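Acetyl-CoA acetyltransferase (Mycobacterium smegmatis, PDB 4EGV) probably has acyltransferase activity and is a monomeric thiolase-like protein with the thiolase fold and an additional C-terminal domain. Local coordinates at residues 449-454 with 506-511; 484-489 with 512-517; 55-60 with 286-291. One frame throughout, in Å; residues are numbered along the deposited sequence.

How the interactions relate
Interactions 1 and 2 belong to the additional C-terminal domain. Interaction 3 lies on the opposite side of the chain's centre, at the edge of the thiolase-fold body. Interactions 1 and 2 touch, with centres about 8 Å apart. Both reach one five-stranded sheet, in which strands 505-509 and 516-519 are neighbours. Interaction 1 pairs strands 453-463 and 505-509. Interaction 2 brings the outermost strands, 482-487 and 516-519, together. Their segments alternate along the chain. Interaction 3 comes first in the chain, and its centre is about 64 Å from interaction 1 and 59 Å from interaction 2. The protein thus has a C-terminal domain that probably forms a small OB-type barrel, well away from interaction 3.

Interaction 1 of 3, residues 449-454 with 506-511; sequences EKADGT and IVVTPG
Two neighbouring strands of the antiparallel sheet in the C-terminal domain, 453-463 and 505-509, meet here where the first begins and the second runs out. G453 and V508 form a hydrogen-bonded pair. The N-H of G453 reaches V508 O at 3.2 Å, in the plane of that carbonyl. In return V508 N gives its hydrogen to G453 O at 3.0 Å, nearly along the C=O axis. Both bonds are fairly straight, at 157° and 162°. T454 and V507 follow as a non-hydrogen-bonded pair. A CA-H...O contact runs from T454 CA to I506 O at 3.5 Å, and V507 CA makes a similar one to G453 O.

Five strands with a single helix between the third and fourth fit an OB-fold barrel, and this is its pairing of strands 1 and 4. G453 has a positive phi and an extended psi, a backbone shape suited to glycine. The apolar side-chain contact is V508 CG1 against A451 CB, at 4.1 Å. V508 CG2, anti to the backbone N, rests instead against the carbonyl oxygen A451 O at 3.4 Å. A451, I506 and V508 all touch F483 of strand 482-487, consistent with these side chains lying on the barrel's inner side. V507 is on the other face with T454, and V507 CG2 comes 3.4 Å from G453 O.

Beyond the paired residues the contact passes to P510 and D452. D452 turns CG anti to its backbone N (chi1 -166°), and its side chain crosses P510 obliquely. D452 CG lies 3.5 Å from P510 CD, and CB and OD1 are also nearest that carbon. A451 O comes close to P510 N at 3.4 Å, but the ring nitrogen has no hydrogen to share.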
ATOM      1  N   GLU A 449     -26.255   4.834 -13.077  1.00 64.28           N
ATOM      2  CA  GLU A 449     -25.405   5.982 -13.416  1.00 65.18           C
ATOM      3  C   GLU A 449     -26.192   7.301 -13.396  1.00 65.16           C
ATOM      4  O   GLU A 449     -25.756   8.254 -12.758  1.00 65.07           O
ATOM      5  CB  GLU A 449     -24.625   5.758 -14.730  1.00 65.39           C
ATOM      6  CG  GLU A 449     -23.674   4.545 -14.689  1.00 67.60           C
ATOM      7  CD  GLU A 449     -22.676   4.477 -15.864  1.00 70.27           C
ATOM      8  OE1 GLU A 449     -23.079   4.239 -17.021  1.00 70.34           O
ATOM      9  OE2 GLU A 449     -21.468   4.635 -15.634  1.00 70.73           O
ATOM     10  N   LYS A 450     -27.362   7.330 -14.045  1.00 65.32           N
ATOM     11  CA  LYS A 450     -28.183   8.543 -14.144  1.00 65.27           C
ATOM     12  C   LYS A 450     -29.323   8.574 -13.129  1.00 64.52           C
ATOM     13  O   LYS A 450     -30.471   8.463 -13.489  1.00 64.18           O
ATOM     14  CB  LYS A 450     -28.761   8.670 -15.551  1.00 65.80           C
ATOM     15  CG  LYS A 450     -27.729   8.746 -16.662  1.00 67.52           C
ATOM     16  CD  LYS A 450     -28.413   9.148 -17.959  1.00 70.71           C
ATOM     17  CE  LYS A 450     -27.408   9.641 -19.002  1.00 71.67           C
ATOM     18  NZ  LYS A 450     -27.075   8.547 -19.937  1.00 71.41           N
ATOM     19  N   ALA A 451     -28.993   8.743 -11.861  1.00 64.13           N
ATOM     20  CA  ALA A 451     -29.975   8.654 -10.779  1.00 64.07           C
ATOM     21  C   ALA A 451     -30.875   9.888 -10.620  1.00 64.21           C
ATOM     22  O   ALA A 451     -30.391  11.028 -10.485  1.00 64.24           O
ATOM     23  CB  ALA A 451     -29.288   8.339  -9.468  1.00 63.88           C
ATOM     24  N   ASP A 452     -32.181   9.629 -10.599  1.00 63.96           N
ATOM     25  CA  ASP A 452     -33.215  10.649 -10.532  1.00 63.98           C
ATOM     26  C   ASP A 452     -34.248  10.258  -9.468  1.00 63.52           C
ATOM     27  O   ASP A 452     -35.101   9.408  -9.712  1.00 63.55           O
ATOM     28  CB  ASP A 452     -33.892  10.779 -11.910  1.00 64.33           C
ATOM     29  CG  ASP A 452     -34.750  12.045 -12.049  1.00 65.51           C
ATOM     30  OD1 ASP A 452     -34.829  12.854 -11.091  1.00 65.74           O
ATOM     31  OD2 ASP A 452     -35.339  12.231 -13.137  1.00 65.49           O
ATOM     32  N   GLY A 453     -34.185  10.866  -8.290  1.00 62.80           N
ATOM     33  CA  GLY A 453     -35.179  10.572  -7.276  1.00 62.04           C
ATOM     34  C   GLY A 453     -34.694  10.822  -5.873  1.00 61.61           C
ATOM     35  O   GLY A 453     -33.894  11.713  -5.632  1.00 61.30           O
ATOM     36  N   THR A 454     -35.198  10.030  -4.940  1.00 61.25           N
ATOM     37  CA  THR A 454     -34.873  10.199  -3.542  1.00 60.76           C
ATOM     38  C   THR A 454     -33.986   9.038  -3.067  1.00 59.76           C
ATOM     39  O   THR A 454     -34.241   7.863  -3.373  1.00 59.77           O
ATOM     40  CB  THR A 454     -36.161  10.380  -2.666  1.00 61.05           C
ATOM     41  OG1 THR A 454     -35.778  10.675  -1.317  1.00 61.56           O
ATOM     42  CG2 THR A 454     -37.073   9.133  -2.687  1.00 62.05           C
ATOM     43  N   ILE A 506     -31.821  12.631   0.712  1.00 61.27           N
ATOM     44  CA  ILE A 506     -31.433  13.652  -0.249  1.00 60.66           C
ATOM     45  C   ILE A 506     -32.182  13.449  -1.557  1.00 60.46           C
ATOM     46  O   ILE A 506     -32.678  12.351  -1.840  1.00 60.24           O
ATOM     47  CB  ILE A 506     -29.901  13.610  -0.566  1.00 60.82           C
ATOM     48  CG1 ILE A 506     -29.407  12.172  -0.791  1.00 60.08           C
ATOM     49  CG2 ILE A 506     -29.107  14.327   0.509  1.00 60.42           C
ATOM     50  CD1 ILE A 506     -28.514  12.031  -1.961  1.00 58.58           C
ATOM     51  N   VAL A 507     -32.251  14.502  -2.361  1.00 60.28           N
ATOM     52  CA  VAL A 507     -32.868  14.414  -3.682  1.00 60.55           C
ATOM     53  C   VAL A 507     -31.771  14.627  -4.738  1.00 60.04           C
ATOM     54  O   VAL A 507     -31.069  15.624  -4.710  1.00 59.99           O
ATOM     55  CB  VAL A 507     -34.179  15.349  -3.824  1.00 60.70           C
ATOM     56  CG1 VAL A 507     -33.864  16.757  -4.268  1.00 61.50           C
ATOM     57  CG2 VAL A 507     -35.213  14.754  -4.784  1.00 61.08           C
ATOM     58  N   VAL A 508     -31.605  13.657  -5.630  1.00 59.83           N
ATOM     59  CA  VAL A 508     -30.570  13.687  -6.662  1.00 59.77           C
ATOM     60  C   VAL A 508     -31.229  13.952  -8.024  1.00 60.13           C
ATOM     61  O   VAL A 508     -32.263  13.372  -8.342  1.00 59.91           O
ATOM     62  CB  VAL A 508     -29.694  12.361  -6.641  1.00 59.65           C
ATOM     63  CG1 VAL A 508     -30.555  11.111  -6.673  1.00 59.56           C
ATOM     64  CG2 VAL A 508     -28.711  12.296  -7.766  1.00 59.09           C
ATOM     65  N   THR A 509     -30.635  14.856  -8.808  1.00 60.86           N
ATOM     66  CA  THR A 509     -31.075  15.166 -10.193  1.00 61.29           C
ATOM     67  C   THR A 509     -29.998  14.783 -11.204  1.00 61.46           C
ATOM     68  O   THR A 509     -28.884  15.251 -11.090  1.00 61.35           O
ATOM     69  CB  THR A 509     -31.329  16.689 -10.385  1.00 61.49           C
ATOM     70  OG1 THR A 509     -31.670  17.286  -9.133  1.00 60.37           O
ATOM     71  CG2 THR A 509     -32.452  16.949 -11.425  1.00 62.18           C
ATOM     72  N   PRO A 510     -30.328  13.968 -12.217  1.00 61.85           N
ATOM     73  CA  PRO A 510     -29.311  13.541 -13.174  1.00 62.39           C
ATOM     74  C   PRO A 510     -28.645  14.704 -13.938  1.00 62.94           C
ATOM     75  O   PRO A 510     -29.172  15.819 -13.974  1.00 62.58           O
ATOM     76  CB  PRO A 510     -30.101  12.666 -14.152  1.00 62.31           C
ATOM     77  CG  PRO A 510     -31.473  13.197 -14.085  1.00 61.98           C
ATOM     78  CD  PRO A 510     -31.671  13.558 -12.643  1.00 62.03           C
ATOM     79  N   GLY A 511     -27.481  14.416 -14.519  1.00 63.65           N
ATOM     80  CA  GLY A 511     -26.802  15.290 -15.467  1.00 64.38           C
ATOM     81  C   GLY A 511     -25.621  14.500 -15.980  1.00 65.14           C
ATOM     82  O   GLY A 511     -24.939  13.848 -15.191  1.00 65.20           O
TER

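Interaction 2 of 3, residues 484-489 with 512-517; sequences LAKTKD and EKSNRA
The outermost strands of the five-stranded C-terminal sheet, 482-487 and 516-519, meet loosely here, consistent with closure of an OB-fold barrel between its third and fifth strands. The grip comes mostly from side-chain bonds of N515 and T487 and from one backbone bond, K486 N to N515 O. N515 lies just before the second strand. N515 CB sits 3.5 Å from L484 O. CG is anti to the carbonyl carbon (chi1 -59°), which turns the amide so that ND2 faces L484 O. At the tip N515 ND2 donates to L484 O at 3.1 Å. The bond is fairly straight (160°), runs nearly along the C=O axis and lies in the amide plane. ND2 also bonds to E449 O, and OD1 accepts from the backbone N of G511. Both ends of the amide are thus held, and its rotation is fixed.

The backbone bond from K486 N to N515 O is 3.0 Å long and almost straight at 174°. The next bond, A517 N to K486 O, is weak. A CA-H...O contact from R516 CA to K486 O, at 3.2 Å, accompanies it. The methyls A485 CB and A517 CB meet at 4.0 Å. A517 and T487 also touch L492 of helix 490-498, which follows the third strand. D489 caps that helix, its OD2 accepting from L492 N. K486 NZ and R516 NE, like charges, stay 5.6 Å apart.

T487 turns OG1 anti to its backbone N. T487 OG1 donates to A517 O at 2.9 Å, coming from above the carbonyl plane.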
ATOM      1  N   LEU A 484     -23.458   8.114  -7.571  1.00 49.30           N
ATOM      2  CA  LEU A 484     -22.574   9.182  -7.132  1.00 48.89           C
ATOM      3  C   LEU A 484     -23.248  10.546  -7.304  1.00 49.00           C
ATOM      4  O   LEU A 484     -24.059  10.730  -8.209  1.00 48.45           O
ATOM      5  CB  LEU A 484     -21.274   9.132  -7.948  1.00 48.65           C
ATOM      6  CG  LEU A 484     -20.153   8.230  -7.482  1.00 47.25           C
ATOM      7  CD1 LEU A 484     -19.181   8.104  -8.581  1.00 46.00           C
ATOM      8  CD2 LEU A 484     -19.549   8.885  -6.283  1.00 46.80           C
ATOM      9  N   ALA A 485     -22.913  11.492  -6.433  1.00 49.48           N
ATOM     10  CA  ALA A 485     -23.370  12.862  -6.611  1.00 50.28           C
ATOM     11  C   ALA A 485     -22.382  13.894  -6.069  1.00 51.27           C
ATOM     12  O   ALA A 485     -21.639  13.646  -5.107  1.00 51.26           O
ATOM     13  CB  ALA A 485     -24.740  13.060  -6.009  1.00 49.86           C
ATOM     14  N   LYS A 486     -22.384  15.050  -6.721  1.00 52.43           N
ATOM     15  CA  LYS A 486     -21.555  16.169  -6.353  1.00 53.63           C
ATOM     16  C   LYS A 486     -22.482  17.290  -5.876  1.00 53.82           C
ATOM     17  O   LYS A 486     -23.601  17.415  -6.350  1.00 53.64           O
ATOM     18  CB  LYS A 486     -20.786  16.620  -7.580  1.00 54.14           C
ATOM     19  CG  LYS A 486     -19.601  17.521  -7.277  1.00 57.47           C
ATOM     20  CD  LYS A 486     -19.497  18.714  -8.253  1.00 62.34           C
ATOM     21  CE  LYS A 486     -18.311  18.579  -9.201  1.00 64.95           C
ATOM     22  NZ  LYS A 486     -18.565  19.218 -10.512  1.00 65.77           N
ATOM     23  N   THR A 487     -22.015  18.122  -4.957  1.00 54.19           N
ATOM     24  CA  THR A 487     -22.883  19.118  -4.333  1.00 54.36           C
ATOM     25  C   THR A 487     -22.119  20.358  -3.827  1.00 54.62           C
ATOM     26  O   THR A 487     -21.061  20.262  -3.180  1.00 54.17           O
ATOM     27  CB  THR A 487     -23.822  18.474  -3.206  1.00 54.42           C
ATOM     28  OG1 THR A 487     -24.830  19.397  -2.792  1.00 53.54           O
ATOM     29  CG2 THR A 487     -23.053  18.053  -1.977  1.00 54.55           C
ATOM     30  N   LYS A 488     -22.661  21.527  -4.141  1.00 54.96           N
ATOM     31  CA  LYS A 488     -22.166  22.765  -3.552  1.00 55.37           C
ATOM     32  C   LYS A 488     -23.254  23.512  -2.804  1.00 55.61           C
ATOM     33  O   LYS A 488     -23.018  24.600  -2.275  1.00 55.67           O
ATOM     34  CB  LYS A 488     -21.564  23.673  -4.613  1.00 55.36           C
ATOM     35  CG  LYS A 488     -20.362  23.057  -5.223  1.00 55.56           C
ATOM     36  CD  LYS A 488     -19.613  23.943  -6.146  1.00 55.72           C
ATOM     37  CE  LYS A 488     -18.688  23.061  -6.942  1.00 55.53           C
ATOM     38  NZ  LYS A 488     -17.434  23.729  -7.316  1.00 55.43           N
ATOM     39  N   ASP A 489     -24.455  22.957  -2.817  1.00 55.77           N
ATOM     40  CA  ASP A 489     -25.510  23.461  -1.983  1.00 56.29           C
ATOM     41  C   ASP A 489     -24.965  23.766  -0.558  1.00 56.07           C
ATOM     42  O   ASP A 489     -24.442  22.899   0.131  1.00 55.90           O
ATOM     43  CB  ASP A 489     -26.685  22.476  -2.004  1.00 56.35           C
ATOM     44  CG  ASP A 489     -27.654  22.695  -0.870  1.00 58.97           C
ATOM     45  OD1 ASP A 489     -28.479  23.651  -0.936  1.00 61.16           O
ATOM     46  OD2 ASP A 489     -27.596  21.892   0.092  1.00 61.75           O
ATOM     47  N   GLU A 512     -25.314  14.707 -17.251  1.00 66.03           N
ATOM     48  CA  GLU A 512     -24.242  14.043 -17.962  1.00 66.98           C
ATOM     49  C   GLU A 512     -22.875  14.584 -17.668  1.00 66.77           C
ATOM     50  O   GLU A 512     -21.909  14.176 -18.262  1.00 67.43           O
ATOM     51  CB  GLU A 512     -24.462  14.148 -19.456  1.00 67.48           C
ATOM     52  CG  GLU A 512     -25.755  14.749 -19.850  1.00 70.06           C
ATOM     53  CD  GLU A 512     -26.017  14.581 -21.318  1.00 72.46           C
ATOM     54  OE1 GLU A 512     -27.190  14.678 -21.725  1.00 72.02           O
ATOM     55  OE2 GLU A 512     -25.052  14.327 -22.060  1.00 71.65           O
ATOM     56  N   LYS A 513     -22.771  15.512 -16.754  1.00 66.18           N
ATOM     57  CA  LYS A 513     -21.469  15.894 -16.300  1.00 65.85           C
ATOM     58  C   LYS A 513     -21.337  15.377 -14.877  1.00 65.66           C
ATOM     59  O   LYS A 513     -20.456  14.625 -14.563  1.00 66.12           O
ATOM     60  CB  LYS A 513     -21.345  17.409 -16.343  1.00 65.81           C
ATOM     61  CG  LYS A 513     -20.651  18.018 -17.535  1.00 64.57           C
ATOM     62  CD  LYS A 513     -20.229  17.003 -18.534  1.00 63.11           C
ATOM     63  CE  LYS A 513     -20.482  17.455 -19.932  1.00 61.15           C
ATOM     64  NZ  LYS A 513     -19.435  17.018 -20.835  1.00 57.35           N
ATOM     65  N   SER A 514     -22.252  15.783 -14.019  1.00 65.07           N
ATOM     66  CA  SER A 514     -22.334  15.273 -12.688  1.00 64.57           C
ATOM     67  C   SER A 514     -23.771  15.324 -12.266  1.00 64.07           C
ATOM     68  O   SER A 514     -24.479  16.210 -12.653  1.00 63.92           O
ATOM     69  CB  SER A 514     -21.530  16.142 -11.756  1.00 64.77           C
ATOM     70  OG  SER A 514     -22.259  17.294 -11.380  1.00 65.42           O
ATOM     71  N   ASN A 515     -24.181  14.369 -11.454  1.00 63.37           N
ATOM     72  CA  ASN A 515     -25.478  14.354 -10.825  1.00 62.69           C
ATOM     73  C   ASN A 515     -25.358  15.242  -9.636  1.00 62.72           C
ATOM     74  O   ASN A 515     -24.368  15.211  -9.012  1.00 63.79           O
ATOM     75  CB  ASN A 515     -25.804  12.958 -10.323  1.00 62.46           C
ATOM     76  CG  ASN A 515     -25.806  11.938 -11.380  1.00 60.50           C
ATOM     77  OD1 ASN A 515     -26.140  12.179 -12.504  1.00 58.58           O
ATOM     78  ND2 ASN A 515     -25.442  10.771 -11.010  1.00 58.74           N
ATOM     79  N   ARG A 516     -26.341  16.041  -9.306  1.00 61.96           N
ATOM     80  CA  ARG A 516     -26.157  17.008  -8.249  1.00 61.61           C
ATOM     81  C   ARG A 516     -27.085  16.608  -7.143  1.00 60.61           C
ATOM     82  O   ARG A 516     -27.907  15.783  -7.363  1.00 59.99           O
ATOM     83  CB  ARG A 516     -26.481  18.413  -8.767  1.00 61.85           C
ATOM     84  CG  ARG A 516     -25.290  19.363  -8.898  1.00 63.48           C
ATOM     85  CD  ARG A 516     -24.662  19.337 -10.285  1.00 66.04           C
ATOM     86  NE  ARG A 516     -24.024  20.584 -10.726  1.00 65.97           N
ATOM     87  CZ  ARG A 516     -24.370  21.243 -11.829  1.00 65.12           C
ATOM     88  NH1 ARG A 516     -25.357  20.813 -12.568  1.00 63.35           N
ATOM     89  NH2 ARG A 516     -23.750  22.342 -12.183  1.00 63.16           N
ATOM     90  N   ALA A 517     -26.963  17.173  -5.960  1.00 60.05           N
ATOM     91  CA  ALA A 517     -27.805  16.760  -4.862  1.00 59.66           C
ATOM     92  C   ALA A 517     -28.100  17.878  -3.901  1.00 59.63           C
ATOM     93  O   ALA A 517     -27.478  18.897  -3.942  1.00 59.28           O
ATOM     94  CB  ALA A 517     -27.201  15.632  -4.152  1.00 59.30           C
TER

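Interaction 3 of 3, residues 55-60 with 286-291; sequences HDCGAD and LGVPEE
A loop after helix 42-56 meets the turn that leads from helix 280-286 to strand 294-303. The apolar contacts centre on V288. V288 CG2 faces A59 CB at 4.1 Å and C57 SG at 4.3 Å. Around them lie V64 of helix 61-67, touching C57, A59 and L286, and V23 of strand 20-29, touching C57 and V288.

The second kind of contact sets backbone carbonyls against carbon atoms. C57 O lies 3.5 Å from V288 CG1, the branch anti to the backbone N. C57 O is also 3.5 Å from P289 CD. A59 CB points toward the other loop and meets L286 O at 3.5 Å. P289 CD also comes within 3.8 Å of G58 O.

Two glycines shape the chains. G58 leaves the first helix with a positive phi. G287 ends helix 280-286 in a Schellman motif. D56 makes a salt bridge to R396, and its OD2 also accepts from the backbone N of V25.

No hydrogen bond crosses between 55-60 and 286-291. The contact therefore rests on van der Waals touches of small groups and carbonyl oxygens, without a directed polar bond between the two segments.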
ATOM      1  N   HIS A  55      26.299  -4.541  -2.564  1.00 46.03           N
ATOM      2  CA  HIS A  55      27.274  -4.580  -1.503  1.00 48.34           C
ATOM      3  C   HIS A  55      26.837  -5.292  -0.240  1.00 48.30           C
ATOM      4  O   HIS A  55      27.664  -5.900   0.456  1.00 48.45           O
ATOM      5  CB  HIS A  55      27.738  -3.205  -1.103  1.00 49.36           C
ATOM      6  CG  HIS A  55      29.132  -3.231  -0.567  1.00 54.34           C
ATOM      7  ND1 HIS A  55      29.435  -3.102   0.777  1.00 55.94           N
ATOM      8  CD2 HIS A  55      30.306  -3.477  -1.199  1.00 57.97           C
ATOM      9  CE1 HIS A  55      30.743  -3.204   0.936  1.00 57.34           C
ATOM     10  NE2 HIS A  55      31.293  -3.436  -0.244  1.00 59.15           N
ATOM     11  N   ASP A  56      25.545  -5.178   0.041  1.00 48.09           N
ATOM     12  CA  ASP A  56      24.924  -5.776   1.175  1.00 48.00           C
ATOM     13  C   ASP A  56      25.096  -7.287   1.172  1.00 48.23           C
ATOM     14  O   ASP A  56      25.241  -7.872   2.234  1.00 48.30           O
ATOM     15  CB  ASP A  56      23.455  -5.413   1.181  1.00 48.02           C
ATOM     16  CG  ASP A  56      22.768  -5.780   2.470  1.00 47.11           C
ATOM     17  OD1 ASP A  56      23.158  -5.212   3.522  1.00 44.56           O
ATOM     18  OD2 ASP A  56      21.823  -6.614   2.403  1.00 44.60           O
ATOM     19  N   CYS A  57      25.141  -7.896   0.012  1.00 48.36           N
ATOM     20  CA  CYS A  57      25.228  -9.345  -0.086  1.00 48.41           C
ATOM     21  C   CYS A  57      26.520 -10.012   0.285  1.00 49.46           C
ATOM     22  O   CYS A  57      26.561 -11.200   0.346  1.00 49.38           O
ATOM     23  CB  CYS A  57      24.766  -9.836  -1.455  1.00 48.52           C
ATOM     24  SG  CYS A  57      25.897  -9.829  -2.755  1.00 42.69           S
ATOM     25  N   GLY A  58      27.560  -9.245   0.529  1.00 50.77           N
ATOM     26  CA  GLY A  58      28.833  -9.758   0.979  1.00 52.07           C
ATOM     27  C   GLY A  58      29.699 -10.515   0.012  1.00 52.81           C
ATOM     28  O   GLY A  58      30.589 -11.213   0.398  1.00 52.56           O
ATOM     29  N   ALA A  59      29.446 -10.362  -1.260  1.00 53.63           N
ATOM     30  CA  ALA A  59      30.226 -11.012  -2.269  1.00 54.39           C
ATOM     31  C   ALA A  59      30.721  -9.909  -3.110  1.00 55.00           C
ATOM     32  O   ALA A  59      30.401  -8.796  -2.868  1.00 55.79           O
ATOM     33  CB  ALA A  59      29.391 -11.891  -3.064  1.00 54.30           C
ATOM     34  N   ASP A  60      31.514 -10.213  -4.105  1.00 54.88           N
ATOM     35  CA  ASP A  60      32.028  -9.207  -5.014  1.00 55.23           C
ATOM     36  C   ASP A  60      30.930  -8.623  -5.862  1.00 54.67           C
ATOM     37  O   ASP A  60      30.310  -9.309  -6.615  1.00 54.33           O
ATOM     38  CB  ASP A  60      33.053  -9.869  -5.914  1.00 55.58           C
ATOM     39  CG  ASP A  60      33.712  -8.932  -6.830  1.00 56.41           C
ATOM     40  OD1 ASP A  60      33.842  -7.762  -6.503  1.00 55.88           O
ATOM     41  OD2 ASP A  60      34.128  -9.382  -7.887  1.00 56.31           O
ATOM     42  N   LEU A 286      28.302 -17.856  -6.025  1.00 55.94           N
ATOM     43  CA  LEU A 286      28.711 -16.482  -5.977  1.00 56.50           C
ATOM     44  C   LEU A 286      29.325 -16.070  -4.668  1.00 56.96           C
ATOM     45  O   LEU A 286      29.894 -15.024  -4.586  1.00 58.18           O
ATOM     46  CB  LEU A 286      27.501 -15.619  -6.231  1.00 56.27           C
ATOM     47  CG  LEU A 286      27.101 -15.415  -7.671  1.00 56.36           C
ATOM     48  CD1 LEU A 286      26.334 -14.205  -7.709  1.00 55.47           C
ATOM     49  CD2 LEU A 286      28.264 -15.268  -8.557  1.00 55.36           C
ATOM     50  N   GLY A 287      29.210 -16.866  -3.631  1.00 56.62           N
ATOM     51  CA  GLY A 287      30.033 -16.638  -2.471  1.00 56.03           C
ATOM     52  C   GLY A 287      29.457 -15.771  -1.405  1.00 55.14           C
ATOM     53  O   GLY A 287      30.140 -15.184  -0.631  1.00 55.58           O
ATOM     54  N   VAL A 288      28.156 -15.770  -1.394  1.00 54.02           N
ATOM     55  CA  VAL A 288      27.214 -15.046  -0.513  1.00 53.03           C
ATOM     56  C   VAL A 288      27.010 -15.724   0.819  1.00 52.41           C
ATOM     57  O   VAL A 288      26.365 -16.750   0.878  1.00 51.73           O
ATOM     58  CB  VAL A 288      25.818 -14.865  -1.160  1.00 53.15           C
ATOM     59  CG1 VAL A 288      24.865 -14.164  -0.217  1.00 52.65           C
ATOM     60  CG2 VAL A 288      25.934 -14.095  -2.461  1.00 53.01           C
ATOM     61  N   PRO A 289      27.541 -15.128   1.901  1.00 52.28           N
ATOM     62  CA  PRO A 289      27.422 -15.708   3.227  1.00 52.13           C
ATOM     63  C   PRO A 289      25.989 -16.108   3.582  1.00 51.67           C
ATOM     64  O   PRO A 289      25.056 -15.376   3.333  1.00 51.31           O
ATOM     65  CB  PRO A 289      27.903 -14.570   4.131  1.00 52.32           C
ATOM     66  CG  PRO A 289      28.839 -13.807   3.290  1.00 52.11           C
ATOM     67  CD  PRO A 289      28.268 -13.847   1.937  1.00 52.02           C
ATOM     68  N   GLU A 290      25.844 -17.266   4.193  1.00 51.67           N
ATOM     69  CA  GLU A 290      24.542 -17.776   4.564  1.00 51.17           C
ATOM     70  C   GLU A 290      23.773 -16.909   5.580  1.00 50.92           C
ATOM     71  O   GLU A 290      22.563 -16.862   5.512  1.00 50.90           O
ATOM     72  CB  GLU A 290      24.642 -19.257   4.989  1.00 51.30           C
ATOM     73  CG  GLU A 290      23.286 -19.926   5.151  1.00 51.40           C
ATOM     74  CD  GLU A 290      23.309 -21.428   5.017  1.00 52.22           C
ATOM     75  OE1 GLU A 290      24.361 -22.002   4.642  1.00 52.38           O
ATOM     76  OE2 GLU A 290      22.251 -22.033   5.278  1.00 50.06           O
ATOM     77  N   GLU A 291      24.454 -16.211   6.487  1.00 50.49           N
ATOM     78  CA  GLU A 291      23.747 -15.310   7.413  1.00 50.61           C
ATOM     79  C   GLU A 291      22.983 -14.126   6.720  1.00 49.10           C
ATOM     80  O   GLU A 291      22.143 -13.466   7.344  1.00 48.53           O
ATOM     81  CB  GLU A 291      24.611 -14.882   8.632  1.00 51.36           C
ATOM     82  CG  GLU A 291      25.697 -13.844   8.389  1.00 55.91           C
ATOM     83  CD  GLU A 291      27.042 -14.471   8.058  1.00 61.55           C
ATOM     84  OE1 GLU A 291      27.047 -15.644   7.611  1.00 62.51           O
ATOM     85  OE2 GLU A 291      28.096 -13.795   8.230  1.00 61.78           O
TER